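Local structure of sarcosine oxidase (Pyrococcus horikoshii, 1Y56) at residues Val61-Lys65 with Gln107-Val112; Val112-Ile117 with Ala136-Pro141; Pro219-His225 with Gly306-Pro312; Ser314-Ile318 with Ile329-Ser334. The protein probably acts as the FAD-binding beta subunit of an L-proline dehydrogenase complex that oxidises L-proline with the help of bound flavins. All blocks are in the same frame, centred on the assembly; numbering follows the deposited sequence.

In the fold
Contacts 1 and 2 form one continuous region. They share Val112, and Gln107 OE1 lies 2.7 Å from Thr114 OG1, probably in a hydrogen bond. Contacts 3 and 4 form a second pair, with centres about 10 Å apart. There Ala309 O lies 3.0 Å from Ser334 N, again probably a hydrogen bond. Contacts 2 and 3 occupy the two outermost strand pairs of the same mixed sheet, and their centres are about 29 Å apart. Contact 3 reaches the flavin ring of FAD through Gly306, Tyr307 and Tyr308. Contact 4 reaches the ribityl chain through Phe333. Contact 1 approaches contact 4 to about 7 Å between nearest atoms without touching it.

Contact 1 of 4, residues Val61-Lys65 with Gln107-Val112; sequences VRVMK and QNKFGV
The ring of Phe110 is met by the aliphatic part of Arg62. Arg62 CD comes in obliquely and lies 3.6 Å from Phe110 CD1. The guanidinium plane is turned 25° from the ring plane. The charged end is held by a salt bridge from Arg62 NH1 to Glu58, one turn earlier on the same helix. Val61 is buried beside Phe110. Its CG1 points away from the backbone N (chi1 162°), which brings it 3.9 Å from Phe110 CB and 3.8 Å from Val112 CG2. The other branch, Val61 CG2, meets Gln107 CG at 4.0 Å, and these two side chains cross at about a right angle. The contact sets helix 58-78 against the C-terminal end of helix 94-109. That end is a Schellman motif: Val112 N bonds to Gln107 O, Gly111 N bonds to Asn108 O, and Gly111 has the positive phi of the C-prime residue. Lys65 grips this turn. Its CB passes Val112 CG2, and its bent chain carries NZ to Gly111 O at 2.9 Å. The ammonium sits 31° off the carbonyl plane. A leucine in place of Lys65 would probably leave Gly111 O without this donor and remove the hydrogen bond from helix 58-78 to the turn after helix 94-109. Lys65 NZ also has a long, weak ion pair with Glu69.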
# COMPACT_ATOMS: atom_id res chain seq x y z
N VAL B 61 -31.35 -41.62 38.29
CA VAL B 61 -32.46 -42.41 37.79
C VAL B 61 -33.79 -41.76 38.17
O VAL B 61 -34.71 -41.70 37.34
CB VAL B 61 -32.37 -43.86 38.27
CG1 VAL B 61 -33.71 -44.57 38.14
CG2 VAL B 61 -31.27 -44.60 37.51
N ARG B 62 -33.88 -41.26 39.40
CA ARG B 62 -35.09 -40.57 39.86
C ARG B 62 -35.29 -39.26 39.10
O ARG B 62 -36.38 -38.98 38.62
CB ARG B 62 -35.09 -40.32 41.37
CG ARG B 62 -34.54 -41.44 42.23
CD ARG B 62 -35.45 -41.77 43.40
NE ARG B 62 -36.09 -40.59 43.97
CZ ARG B 62 -35.73 -40.02 45.12
NH1 ARG B 62 -34.72 -40.51 45.83
NH2 ARG B 62 -36.37 -38.94 45.55
N VAL B 63 -34.22 -38.48 38.99
CA VAL B 63 -34.25 -37.23 38.24
C VAL B 63 -34.68 -37.44 36.77
O VAL B 63 -35.52 -36.71 36.26
CB VAL B 63 -32.89 -36.51 38.32
CG1 VAL B 63 -32.85 -35.30 37.41
CG2 VAL B 63 -32.60 -36.10 39.75
N MET B 64 -34.11 -38.45 36.11
CA MET B 64 -34.47 -38.73 34.73
C MET B 64 -35.87 -39.32 34.54
O MET B 64 -36.55 -39.01 33.55
CB MET B 64 -33.40 -39.59 34.05
CG MET B 64 -32.16 -38.79 33.65
SD MET B 64 -32.54 -37.15 32.95
CE MET B 64 -33.45 -37.62 31.47
N LYS B 65 -36.30 -40.15 35.50
CA LYS B 65 -37.68 -40.61 35.52
C LYS B 65 -38.59 -39.39 35.56
O LYS B 65 -39.50 -39.25 34.74
CB LYS B 65 -37.95 -41.50 36.74
CG LYS B 65 -39.27 -42.26 36.66
CD LYS B 65 -40.03 -42.30 37.99
CE LYS B 65 -40.81 -43.63 38.16
NZ LYS B 65 -41.72 -44.02 37.03
N GLN B 107 -32.13 -49.35 38.40
CA GLN B 107 -33.13 -48.64 37.57
C GLN B 107 -34.55 -49.04 37.94
O GLN B 107 -35.40 -48.19 38.20
CB GLN B 107 -32.89 -48.90 36.09
CG GLN B 107 -31.89 -47.95 35.46
CD GLN B 107 -31.16 -48.56 34.28
OE1 GLN B 107 -31.76 -49.17 33.40
NE2 GLN B 107 -29.85 -48.40 34.26
N ASN B 108 -34.80 -50.35 37.96
CA ASN B 108 -36.11 -50.88 38.32
C ASN B 108 -36.64 -50.42 39.68
O ASN B 108 -37.75 -49.89 39.74
CB ASN B 108 -36.15 -52.41 38.19
CG ASN B 108 -36.06 -52.87 36.74
OD1 ASN B 108 -35.55 -53.95 36.46
ND2 ASN B 108 -36.54 -52.05 35.81
N LYS B 109 -35.83 -50.58 40.74
CA LYS B 109 -36.20 -50.16 42.11
C LYS B 109 -36.88 -48.81 42.11
O LYS B 109 -37.84 -48.61 42.83
CB LYS B 109 -34.97 -50.10 43.05
CG LYS B 109 -34.05 -51.35 43.08
CD LYS B 109 -34.47 -52.45 44.10
CE LYS B 109 -34.02 -53.89 43.69
NZ LYS B 109 -32.58 -54.22 44.05
N PHE B 110 -36.38 -47.90 41.28
CA PHE B 110 -36.86 -46.54 41.27
C PHE B 110 -37.81 -46.23 40.13
O PHE B 110 -38.01 -45.07 39.77
CB PHE B 110 -35.67 -45.59 41.37
CG PHE B 110 -34.86 -45.81 42.60
CD1 PHE B 110 -35.30 -45.32 43.84
CD2 PHE B 110 -33.70 -46.58 42.55
CE1 PHE B 110 -34.58 -45.56 45.01
CE2 PHE B 110 -32.95 -46.83 43.72
CZ PHE B 110 -33.40 -46.32 44.96
N GLY B 111 -38.43 -47.27 39.58
CA GLY B 111 -39.54 -47.09 38.66
C GLY B 111 -39.16 -46.84 37.21
O GLY B 111 -39.95 -46.29 36.44
N VAL B 112 -37.96 -47.24 36.84
CA VAL B 112 -37.56 -47.20 35.44
C VAL B 112 -37.52 -48.65 34.96
O VAL B 112 -36.56 -49.37 35.24
CB VAL B 112 -36.23 -46.46 35.25
CG1 VAL B 112 -35.68 -46.68 33.84
CG2 VAL B 112 -36.42 -44.97 35.55

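Contact 2 of 4, residues Val112-Ile117 with Ala136-Pro141; sequences VPTKLI and AASWNP
Ile117 packs along the strand opposite, against Ala137 and Trp139. Its CB lies 3.9 Å from Ala137 O. CG1 stands between the backbone N and the carbonyl carbon (chi1 67°). From there it meets Ala137 CB at 3.9 Å and also touches Trp139 CB. CG2 reaches the same Trp139 CB at 4.0 Å. The tip, CD1, ends 3.8 Å from Trp139 CB, so three atoms of the isoleucine gather round one methylene. Lys115 is on the same face of the sheet. It runs beside Trp139, pointing the same way, and its CE lies at the edge of the indole, 3.6 Å from CD1. The strands form an antiparallel ladder at one margin of the large mixed sheet. Strand 115-117 is outermost within this chain, and strand 136-140 continues the sheet to strand 87-91. Lys115 pairs with Trp139 and Ile117 with Ala137 as hydrogen-bonded pairs, each with two backbone bonds. Leu116 and Ser138 form the non-hydrogen-bonded pair between them. Leu116 CD2 turns to Ala136 CB on the other face, which helix 94-109 covers with Ile104. Before the strand, Pro113 centres an inverse gamma turn that leads into Thr114. Thr114 CG2 points away from its backbone N and packs 3.5 Å from Ser138 OG, which is bonded to Gln54. Thr114 OG1 is hydrogen-bonded to Gln107 OE1 of helix 94-109. A glycine in place of Thr114 would probably leave Gln107 OE1 without its hydroxyl partner and open a gap beside Ser138.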
# COMPACT_ATOMS: atom_id res chain seq x y z
N VAL B 112 -37.96 -47.24 36.84
CA VAL B 112 -37.56 -47.20 35.44
C VAL B 112 -37.52 -48.65 34.96
O VAL B 112 -36.56 -49.37 35.24
CB VAL B 112 -36.23 -46.46 35.25
CG1 VAL B 112 -35.68 -46.68 33.84
CG2 VAL B 112 -36.42 -44.97 35.55
N PRO B 113 -38.56 -49.07 34.22
CA PRO B 113 -38.76 -50.48 33.89
C PRO B 113 -37.89 -50.93 32.71
O PRO B 113 -38.42 -51.32 31.67
CB PRO B 113 -40.25 -50.54 33.54
CG PRO B 113 -40.56 -49.22 32.98
CD PRO B 113 -39.62 -48.22 33.62
N THR B 114 -36.57 -50.90 32.89
CA THR B 114 -35.64 -51.40 31.87
C THR B 114 -35.62 -52.93 31.87
O THR B 114 -35.71 -53.55 32.93
CB THR B 114 -34.22 -50.84 32.12
OG1 THR B 114 -34.29 -49.43 32.39
CG2 THR B 114 -33.31 -51.09 30.92
N LYS B 115 -35.51 -53.54 30.70
CA LYS B 115 -35.35 -54.99 30.59
C LYS B 115 -33.98 -55.34 30.02
O LYS B 115 -33.48 -54.64 29.13
CB LYS B 115 -36.39 -55.63 29.65
CG LYS B 115 -37.80 -55.08 29.75
CD LYS B 115 -38.76 -55.84 28.85
CE LYS B 115 -38.56 -55.51 27.39
NZ LYS B 115 -39.54 -56.21 26.52
N LEU B 116 -33.38 -56.41 30.52
CA LEU B 116 -32.27 -57.05 29.82
C LEU B 116 -32.90 -57.87 28.69
O LEU B 116 -33.84 -58.64 28.92
CB LEU B 116 -31.52 -57.99 30.77
CG LEU B 116 -30.00 -58.20 30.72
CD1 LEU B 116 -29.67 -59.69 30.90
CD2 LEU B 116 -29.38 -57.67 29.45
N ILE B 117 -32.44 -57.69 27.46
CA ILE B 117 -33.06 -58.44 26.38
C ILE B 117 -32.12 -59.25 25.50
O ILE B 117 -30.90 -59.15 25.59
CB ILE B 117 -33.96 -57.56 25.47
CG1 ILE B 117 -33.12 -56.54 24.69
CG2 ILE B 117 -35.14 -56.95 26.28
CD1 ILE B 117 -33.78 -56.05 23.42
N ALA B 136 -26.46 -59.80 24.71
CA ALA B 136 -27.69 -59.30 25.26
C ALA B 136 -27.75 -57.81 24.95
O ALA B 136 -26.81 -57.25 24.37
CB ALA B 136 -27.75 -59.55 26.76
N ALA B 137 -28.85 -57.16 25.30
CA ALA B 137 -28.93 -55.72 25.17
C ALA B 137 -29.78 -55.19 26.29
O ALA B 137 -30.71 -55.86 26.74
CB ALA B 137 -29.52 -55.33 23.83
N SER B 138 -29.44 -53.99 26.74
CA SER B 138 -30.25 -53.31 27.73
C SER B 138 -31.25 -52.44 26.98
O SER B 138 -30.87 -51.61 26.14
CB SER B 138 -29.38 -52.46 28.63
OG SER B 138 -30.16 -51.91 29.66
N TRP B 139 -32.53 -52.65 27.27
CA TRP B 139 -33.60 -51.99 26.54
C TRP B 139 -34.58 -51.31 27.48
O TRP B 139 -35.05 -51.93 28.43
CB TRP B 139 -34.33 -53.03 25.69
CG TRP B 139 -35.63 -52.56 25.10
CD1 TRP B 139 -36.87 -53.01 25.41
CD2 TRP B 139 -35.81 -51.54 24.10
NE1 TRP B 139 -37.82 -52.34 24.67
CE2 TRP B 139 -37.19 -51.44 23.86
CE3 TRP B 139 -34.93 -50.72 23.39
CZ2 TRP B 139 -37.73 -50.53 22.93
CZ3 TRP B 139 -35.47 -49.81 22.46
CH2 TRP B 139 -36.85 -49.73 22.24
N ASN B 140 -34.87 -50.04 27.23
CA ASN B 140 -35.99 -49.38 27.90
C ASN B 140 -36.84 -48.63 26.88
O ASN B 140 -36.34 -47.72 26.20
CB ASN B 140 -35.53 -48.43 29.01
CG ASN B 140 -36.70 -47.80 29.77
OD1 ASN B 140 -37.05 -48.22 30.86
ND2 ASN B 140 -37.30 -46.79 29.18
N PRO B 141 -38.13 -48.99 26.78
CA PRO B 141 -38.98 -48.40 25.74
C PRO B 141 -39.47 -46.97 26.04
O PRO B 141 -40.00 -46.33 25.15
CB PRO B 141 -40.15 -49.38 25.64
CG PRO B 141 -40.23 -50.03 26.99
CD PRO B 141 -38.86 -49.96 27.62

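Contact 3 of 4, residues Pro219-His225 with Gly306-Pro312; sequences PIEPYKH and GYYAKTP. With FAD (flavin-adenine dinucleotide), chain I.
Tyr223 and Tyr308 form the middle hydrogen-bonded pair of an antiparallel ladder between strands 221-230 and 299-310. Glu221 with Lys310 and His225 with Gly306 are the pairs before and after it. Each of the three is closed by two backbone bonds, six in all. One of them runs from Tyr308 N to Tyr223 O at 2.9 Å.

The stacked ring pair and the lysine-tyrosine contact lie on the face of Tyr223, His225 and Tyr308. His225 and Tyr308 stack face to face, with planes 12° apart and centroids 3.5 Å apart. The exact spacing is doubtful in this model. Lys310 lays its chain over one face of the Tyr223 ring. Its CD is 4.3 Å from the centroid, a CH-pi contact, while any cation-pi attraction from NZ is long and at most weak.

Toward and beyond the Glu221 end of the ladder, apolar side chains meet. Ile220 CG2 meets Ala309 CB at 3.7 Å, and Pro219 CG meets Pro312 CG at the same distance. On the face of Ala309, Pro222 CB lies obliquely at the Tyr307 ring. The hydroxyl of Tyr307 is bonded to Tyr272 O.

FAD meets strand 306-310 with the dimethylbenzene end of its flavin. C8M lies 3.4 Å from Gly306 C, and C9 lies near the plane of the Tyr308 ring, 3.7 Å from CE1. Gly306 has no side chain to occupy the place of that methyl. From these two strands the flavin meets main-chain atoms of Gly306 and Tyr307 and the ring edge of Tyr308, which is consistent with a contact made by van der Waals packing.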
# COMPACT_ATOMS: atom_id res chain seq x y z
N PRO B 219 -14.63 -27.58 39.53
CA PRO B 219 -13.89 -27.82 38.30
C PRO B 219 -14.81 -28.23 37.16
O PRO B 219 -15.40 -29.30 37.19
CB PRO B 219 -12.93 -28.95 38.69
CG PRO B 219 -13.61 -29.67 39.79
CD PRO B 219 -14.46 -28.67 40.51
N ILE B 220 -14.97 -27.35 36.19
CA ILE B 220 -15.77 -27.65 35.02
C ILE B 220 -14.97 -27.27 33.79
O ILE B 220 -14.70 -26.09 33.57
CB ILE B 220 -17.12 -26.88 35.03
CG1 ILE B 220 -17.92 -27.21 36.29
CG2 ILE B 220 -17.94 -27.20 33.79
CD1 ILE B 220 -19.16 -26.34 36.47
N GLU B 221 -14.56 -28.25 33.00
CA GLU B 221 -13.72 -27.99 31.84
C GLU B 221 -14.44 -28.26 30.52
O GLU B 221 -15.12 -29.28 30.40
CB GLU B 221 -12.45 -28.86 31.87
CG GLU B 221 -11.49 -28.67 33.05
CD GLU B 221 -11.12 -27.22 33.31
OE1 GLU B 221 -10.87 -26.90 34.50
OE2 GLU B 221 -11.09 -26.40 32.35
N PRO B 222 -14.28 -27.36 29.52
CA PRO B 222 -14.85 -27.65 28.20
C PRO B 222 -14.01 -28.67 27.45
O PRO B 222 -12.78 -28.52 27.34
CB PRO B 222 -14.80 -26.29 27.50
CG PRO B 222 -13.66 -25.59 28.11
CD PRO B 222 -13.57 -26.06 29.55
N TYR B 223 -14.66 -29.72 26.96
CA TYR B 223 -14.00 -30.73 26.13
C TYR B 223 -14.64 -30.83 24.78
O TYR B 223 -15.86 -30.69 24.64
CB TYR B 223 -14.06 -32.11 26.77
CG TYR B 223 -13.07 -32.29 27.88
CD1 TYR B 223 -11.85 -32.95 27.66
CD2 TYR B 223 -13.34 -31.80 29.16
CE1 TYR B 223 -10.94 -33.12 28.69
CE2 TYR B 223 -12.44 -31.96 30.20
CZ TYR B 223 -11.24 -32.62 29.96
OH TYR B 223 -10.36 -32.77 30.99
N LYS B 224 -13.82 -31.10 23.79
CA LYS B 224 -14.31 -31.21 22.44
C LYS B 224 -14.83 -32.61 22.19
O LYS B 224 -14.07 -33.56 22.18
CB LYS B 224 -13.21 -30.88 21.45
CG LYS B 224 -13.73 -30.62 20.05
CD LYS B 224 -12.73 -29.88 19.20
CE LYS B 224 -11.75 -30.81 18.50
NZ LYS B 224 -10.97 -30.02 17.51
N HIS B 225 -16.15 -32.71 22.03
CA HIS B 225 -16.79 -33.92 21.47
C HIS B 225 -17.30 -33.65 20.06
O HIS B 225 -17.44 -32.48 19.66
CB HIS B 225 -17.87 -34.47 22.40
CG HIS B 225 -17.31 -35.27 23.55
ND1 HIS B 225 -16.70 -34.68 24.64
CD2 HIS B 225 -17.22 -36.61 23.75
CE1 HIS B 225 -16.28 -35.62 25.47
NE2 HIS B 225 -16.58 -36.80 24.96
N GLY B 306 -18.77 -29.83 19.55
CA GLY B 306 -19.39 -29.06 20.62
C GLY B 306 -18.74 -29.40 21.95
O GLY B 306 -17.94 -30.34 22.05
N TYR B 307 -19.11 -28.65 22.98
CA TYR B 307 -18.53 -28.82 24.30
C TYR B 307 -19.29 -29.85 25.14
O TYR B 307 -20.52 -29.84 25.18
CB TYR B 307 -18.53 -27.50 25.05
CG TYR B 307 -17.91 -26.34 24.32
CD1 TYR B 307 -16.80 -26.51 23.49
CD2 TYR B 307 -18.42 -25.06 24.46
CE1 TYR B 307 -16.23 -25.44 22.82
CE2 TYR B 307 -17.86 -23.98 23.81
CZ TYR B 307 -16.77 -24.18 22.99
OH TYR B 307 -16.21 -23.10 22.33
N TYR B 308 -18.55 -30.74 25.78
CA TYR B 308 -19.06 -31.34 27.00
C TYR B 308 -18.47 -30.43 28.07
O TYR B 308 -17.30 -30.08 28.00
CB TYR B 308 -18.51 -32.75 27.18
CG TYR B 308 -19.25 -33.89 26.50
CD1 TYR B 308 -20.13 -33.68 25.42
CD2 TYR B 308 -19.04 -35.21 26.93
CE1 TYR B 308 -20.78 -34.77 24.79
CE2 TYR B 308 -19.66 -36.29 26.32
CZ TYR B 308 -20.53 -36.07 25.26
OH TYR B 308 -21.14 -37.18 24.68
N ALA B 309 -19.29 -30.02 29.03
CA ALA B 309 -18.76 -29.32 30.21
C ALA B 309 -18.56 -30.36 31.30
O ALA B 309 -19.50 -30.67 32.05
CB ALA B 309 -19.70 -28.22 30.66
N LYS B 310 -17.34 -30.90 31.38
CA LYS B 310 -17.03 -32.03 32.25
C LYS B 310 -16.66 -31.66 33.69
O LYS B 310 -15.92 -30.70 33.91
CB LYS B 310 -15.90 -32.87 31.63
CG LYS B 310 -16.38 -33.92 30.62
CD LYS B 310 -15.31 -34.97 30.32
CE LYS B 310 -15.03 -35.89 31.52
NZ LYS B 310 -13.95 -36.88 31.24
N THR B 311 -17.18 -32.43 34.64
CA THR B 311 -16.66 -32.45 36.01
C THR B 311 -15.92 -33.77 36.26
O THR B 311 -16.09 -34.72 35.49
CB THR B 311 -17.77 -32.31 37.06
OG1 THR B 311 -18.69 -33.40 36.92
CG2 THR B 311 -18.49 -30.98 36.92
N PRO B 312 -15.12 -33.84 37.33
CA PRO B 312 -14.35 -35.04 37.65
C PRO B 312 -15.18 -36.30 37.84
O PRO B 312 -14.66 -37.41 37.67
CB PRO B 312 -13.65 -34.68 38.95
CG PRO B 312 -13.57 -33.22 38.93
CD PRO B 312 -14.84 -32.77 38.30
PA FAD I . -25.42 -24.34 26.73
O1A FAD I . -24.00 -24.19 26.27
O2A FAD I . -26.43 -24.89 25.77
O5B FAD I . -25.90 -22.94 27.34
C5B FAD I . -25.00 -22.05 27.97
C4B FAD I . -25.23 -20.68 27.36
O4B FAD I . -24.62 -19.69 28.18
C3B FAD I . -24.62 -20.54 25.97
O3B FAD I . -25.67 -20.35 25.00
C2B FAD I . -23.71 -19.32 26.07
O2B FAD I . -23.88 -18.38 25.02
C1B FAD I . -24.18 -18.65 27.33
N9A FAD I . -23.10 -17.83 27.94
C8A FAD I . -21.82 -18.18 28.17
N7A FAD I . -21.19 -17.12 28.72
C5A FAD I . -22.08 -16.12 28.83
C6A FAD I . -22.02 -14.82 29.33
N6A FAD I . -20.86 -14.33 29.84
N1A FAD I . -23.13 -14.05 29.30
C2A FAD I . -24.29 -14.52 28.81
N3A FAD I . -24.38 -15.77 28.32
C4A FAD I . -23.29 -16.58 28.34
N1 FAD I . -27.06 -34.01 26.09
C2 FAD I . -28.08 -34.88 26.18
O2 FAD I . -28.81 -34.84 27.20
N3 FAD I . -28.36 -35.78 25.23
C4 FAD I . -27.62 -35.88 24.10
O4 FAD I . -27.90 -36.72 23.22
C4X FAD I . -26.53 -35.03 23.93
N5 FAD I . -25.74 -35.07 22.83
C5X FAD I . -24.69 -34.21 22.70
C6 FAD I . -23.90 -34.28 21.55
C7 FAD I . -22.82 -33.41 21.38
C7M FAD I . -21.97 -33.49 20.13
C8 FAD I . -22.54 -32.47 22.38
C8M FAD I . -21.41 -31.52 22.26
C9 FAD I . -23.33 -32.40 23.53
C9A FAD I . -24.41 -33.26 23.71
N10 FAD I . -25.15 -33.17 24.83
C10 FAD I . -26.25 -34.04 25.01
C1' FAD I . -24.82 -32.19 25.86
C2' FAD I . -25.82 -31.07 25.88
O2' FAD I . -25.64 -30.32 24.68
C3' FAD I . -25.49 -30.17 27.05
O3' FAD I . -25.47 -30.95 28.25
C4' FAD I . -26.54 -29.08 27.16
O4' FAD I . -26.61 -28.30 25.96
C5' FAD I . -26.22 -28.15 28.33
O5' FAD I . -27.12 -27.06 28.19
P FAD I . -26.75 -25.68 28.88
O1P FAD I . -26.28 -26.00 30.28
O2P FAD I . -27.91 -24.75 28.64
O3P FAD I . -25.44 -25.27 28.04

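Contact 4 of 4, residues Ser314-Ile318 with Ile329-Ser334; sequences SNPAI and IAAGFS. With FAD (flavin-adenine dinucleotide), chain I.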
# COMPACT_ATOMS: atom_id res chain seq x y z
N SER B 314 -18.34 -36.60 36.26
CA SER B 314 -19.39 -36.57 35.22
C SER B 314 -20.80 -36.24 35.70
O SER B 314 -21.77 -36.61 35.04
CB SER B 314 -19.40 -37.88 34.44
OG SER B 314 -18.28 -37.94 33.57
N ASN B 315 -20.92 -35.55 36.83
CA ASN B 315 -22.20 -35.06 37.33
C ASN B 315 -22.18 -33.54 37.43
O ASN B 315 -21.14 -32.96 37.72
CB ASN B 315 -22.52 -35.65 38.70
CG ASN B 315 -23.05 -37.06 38.62
OD1 ASN B 315 -24.25 -37.28 38.43
ND2 ASN B 315 -22.17 -38.03 38.79
N PRO B 316 -23.32 -32.88 37.19
CA PRO B 316 -23.33 -31.43 37.29
C PRO B 316 -23.13 -30.90 38.70
O PRO B 316 -23.14 -31.67 39.66
CB PRO B 316 -24.72 -31.07 36.79
CG PRO B 316 -25.53 -32.29 37.02
CD PRO B 316 -24.64 -33.41 36.77
N ALA B 317 -22.91 -29.60 38.79
CA ALA B 317 -22.95 -28.87 40.05
C ALA B 317 -24.21 -28.03 40.03
O ALA B 317 -24.33 -27.06 39.27
CB ALA B 317 -21.75 -27.98 40.21
N ILE B 318 -25.17 -28.44 40.86
CA ILE B 318 -26.46 -27.79 40.94
C ILE B 318 -26.71 -27.53 42.40
O ILE B 318 -26.88 -28.46 43.18
CB ILE B 318 -27.57 -28.68 40.34
CG1 ILE B 318 -27.23 -29.03 38.88
CG2 ILE B 318 -28.93 -28.00 40.46
CD1 ILE B 318 -28.05 -30.16 38.29
N ILE B 329 -25.82 -22.36 41.03
CA ILE B 329 -25.15 -22.93 39.90
C ILE B 329 -25.93 -24.14 39.41
O ILE B 329 -26.44 -24.94 40.21
CB ILE B 329 -23.65 -23.25 40.22
CG1 ILE B 329 -22.85 -23.52 38.93
CG2 ILE B 329 -23.53 -24.38 41.24
CD1 ILE B 329 -21.34 -23.48 39.09
N ALA B 330 -26.07 -24.23 38.09
CA ALA B 330 -26.58 -25.42 37.40
C ALA B 330 -25.76 -25.62 36.14
O ALA B 330 -26.16 -25.19 35.05
CB ALA B 330 -28.04 -25.23 37.05
N ALA B 331 -24.60 -26.27 36.29
CA ALA B 331 -23.62 -26.36 35.20
C ALA B 331 -22.71 -27.59 35.30
O ALA B 331 -22.47 -28.10 36.39
CB ALA B 331 -22.78 -25.09 35.15
N GLY B 332 -22.22 -28.06 34.16
CA GLY B 332 -21.29 -29.18 34.12
C GLY B 332 -22.00 -30.49 33.87
O GLY B 332 -21.77 -31.48 34.56
N PHE B 333 -22.86 -30.52 32.86
CA PHE B 333 -23.71 -31.68 32.65
C PHE B 333 -23.02 -32.84 31.94
O PHE B 333 -23.60 -33.91 31.75
CB PHE B 333 -25.02 -31.26 31.99
CG PHE B 333 -25.86 -30.36 32.85
CD1 PHE B 333 -26.68 -30.89 33.85
CD2 PHE B 333 -25.83 -28.98 32.69
CE1 PHE B 333 -27.47 -30.05 34.67
CE2 PHE B 333 -26.61 -28.13 33.51
CZ PHE B 333 -27.43 -28.67 34.49
N SER B 334 -21.76 -32.63 31.58
CA SER B 334 -20.89 -33.71 31.15
C SER B 334 -21.51 -34.62 30.07
O SER B 334 -21.30 -35.82 30.09
CB SER B 334 -20.45 -34.56 32.35
OG SER B 334 -20.08 -33.74 33.46
PA FAD I . -25.42 -24.34 26.73
O1A FAD I . -24.00 -24.19 26.27
O2A FAD I . -26.43 -24.89 25.77
O5B FAD I . -25.90 -22.94 27.34
C5B FAD I . -25.00 -22.05 27.97
C4B FAD I . -25.23 -20.68 27.36
O4B FAD I . -24.62 -19.69 28.18
C3B FAD I . -24.62 -20.54 25.97
O3B FAD I . -25.67 -20.35 25.00
C2B FAD I . -23.71 -19.32 26.07
O2B FAD I . -23.88 -18.38 25.02
C1B FAD I . -24.18 -18.65 27.33
N9A FAD I . -23.10 -17.83 27.94
C8A FAD I . -21.82 -18.18 28.17
N7A FAD I . -21.19 -17.12 28.72
C5A FAD I . -22.08 -16.12 28.83
C6A FAD I . -22.02 -14.82 29.33
N6A FAD I . -20.86 -14.33 29.84
N1A FAD I . -23.13 -14.05 29.30
C2A FAD I . -24.29 -14.52 28.81
N3A FAD I . -24.38 -15.77 28.32
C4A FAD I . -23.29 -16.58 28.34
N1 FAD I . -27.06 -34.01 26.09
C2 FAD I . -28.08 -34.88 26.18
O2 FAD I . -28.81 -34.84 27.20
N3 FAD I . -28.36 -35.78 25.23
C4 FAD I . -27.62 -35.88 24.10
O4 FAD I . -27.90 -36.72 23.22
C4X FAD I . -26.53 -35.03 23.93
N5 FAD I . -25.74 -35.07 22.83
C5X FAD I . -24.69 -34.21 22.70
C6 FAD I . -23.90 -34.28 21.55
C7 FAD I . -22.82 -33.41 21.38
C7M FAD I . -21.97 -33.49 20.13
C8 FAD I . -22.54 -32.47 22.38
C8M FAD I . -21.41 -31.52 22.26
C9 FAD I . -23.33 -32.40 23.53
C9A FAD I . -24.41 -33.26 23.71
N10 FAD I . -25.15 -33.17 24.83
C10 FAD I . -26.25 -34.04 25.01
C1' FAD I . -24.82 -32.19 25.86
C2' FAD I . -25.82 -31.07 25.88
O2' FAD I . -25.64 -30.32 24.68
C3' FAD I . -25.49 -30.17 27.05
O3' FAD I . -25.47 -30.95 28.25
C4' FAD I . -26.54 -29.08 27.16
O4' FAD I . -26.61 -28.30 25.96
C5' FAD I . -26.22 -28.15 28.33
O5' FAD I . -27.12 -27.06 28.19
P FAD I . -26.75 -25.68 28.88
O1P FAD I . -26.28 -26.00 30.28
O2P FAD I . -27.91 -24.75 28.64
O3P FAD I . -25.44 -25.27 28.04
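Ala317 and Ala331 form the hydrogen-bonded pair of a short antiparallel ladder in the FAD-binding, Rossmann-like part of the fold. Strand 327-331 pairs in parallel with strand 196-199 and antiparallel with strand 317-318. Ala317 N donates to Ala331 O at 2.9 Å, nearly straight at 175°. Ala331 N returns a bond to Ala317 O.

The densely packed part is the apolar side built round Phe333. CG of Phe333 lies opposite its carbonyl carbon (chi1 -65°), and the ring turns back to the other strand. Pro316 CB meets its CD1 at 3.5 Å, and Ile318 CD1 meets its CE1 at 3.7 Å. Both side chains cross the ring's side chain at about a right angle. Met340 and Val344 of helix 337-354 cover the ring further. Gly332 turns the chain with a positive phi before Phe333, whose CB comes 3.8 Å from FAD O3'.

Toward Ser314, which is partly exposed, side chains touch little. Here Ser334 OG lies 3.4 Å from Ser314 CA. Ser334 OG bonds Gly332 O at 3.0 Å, approaching from above the carbonyl plane, 57° out of it.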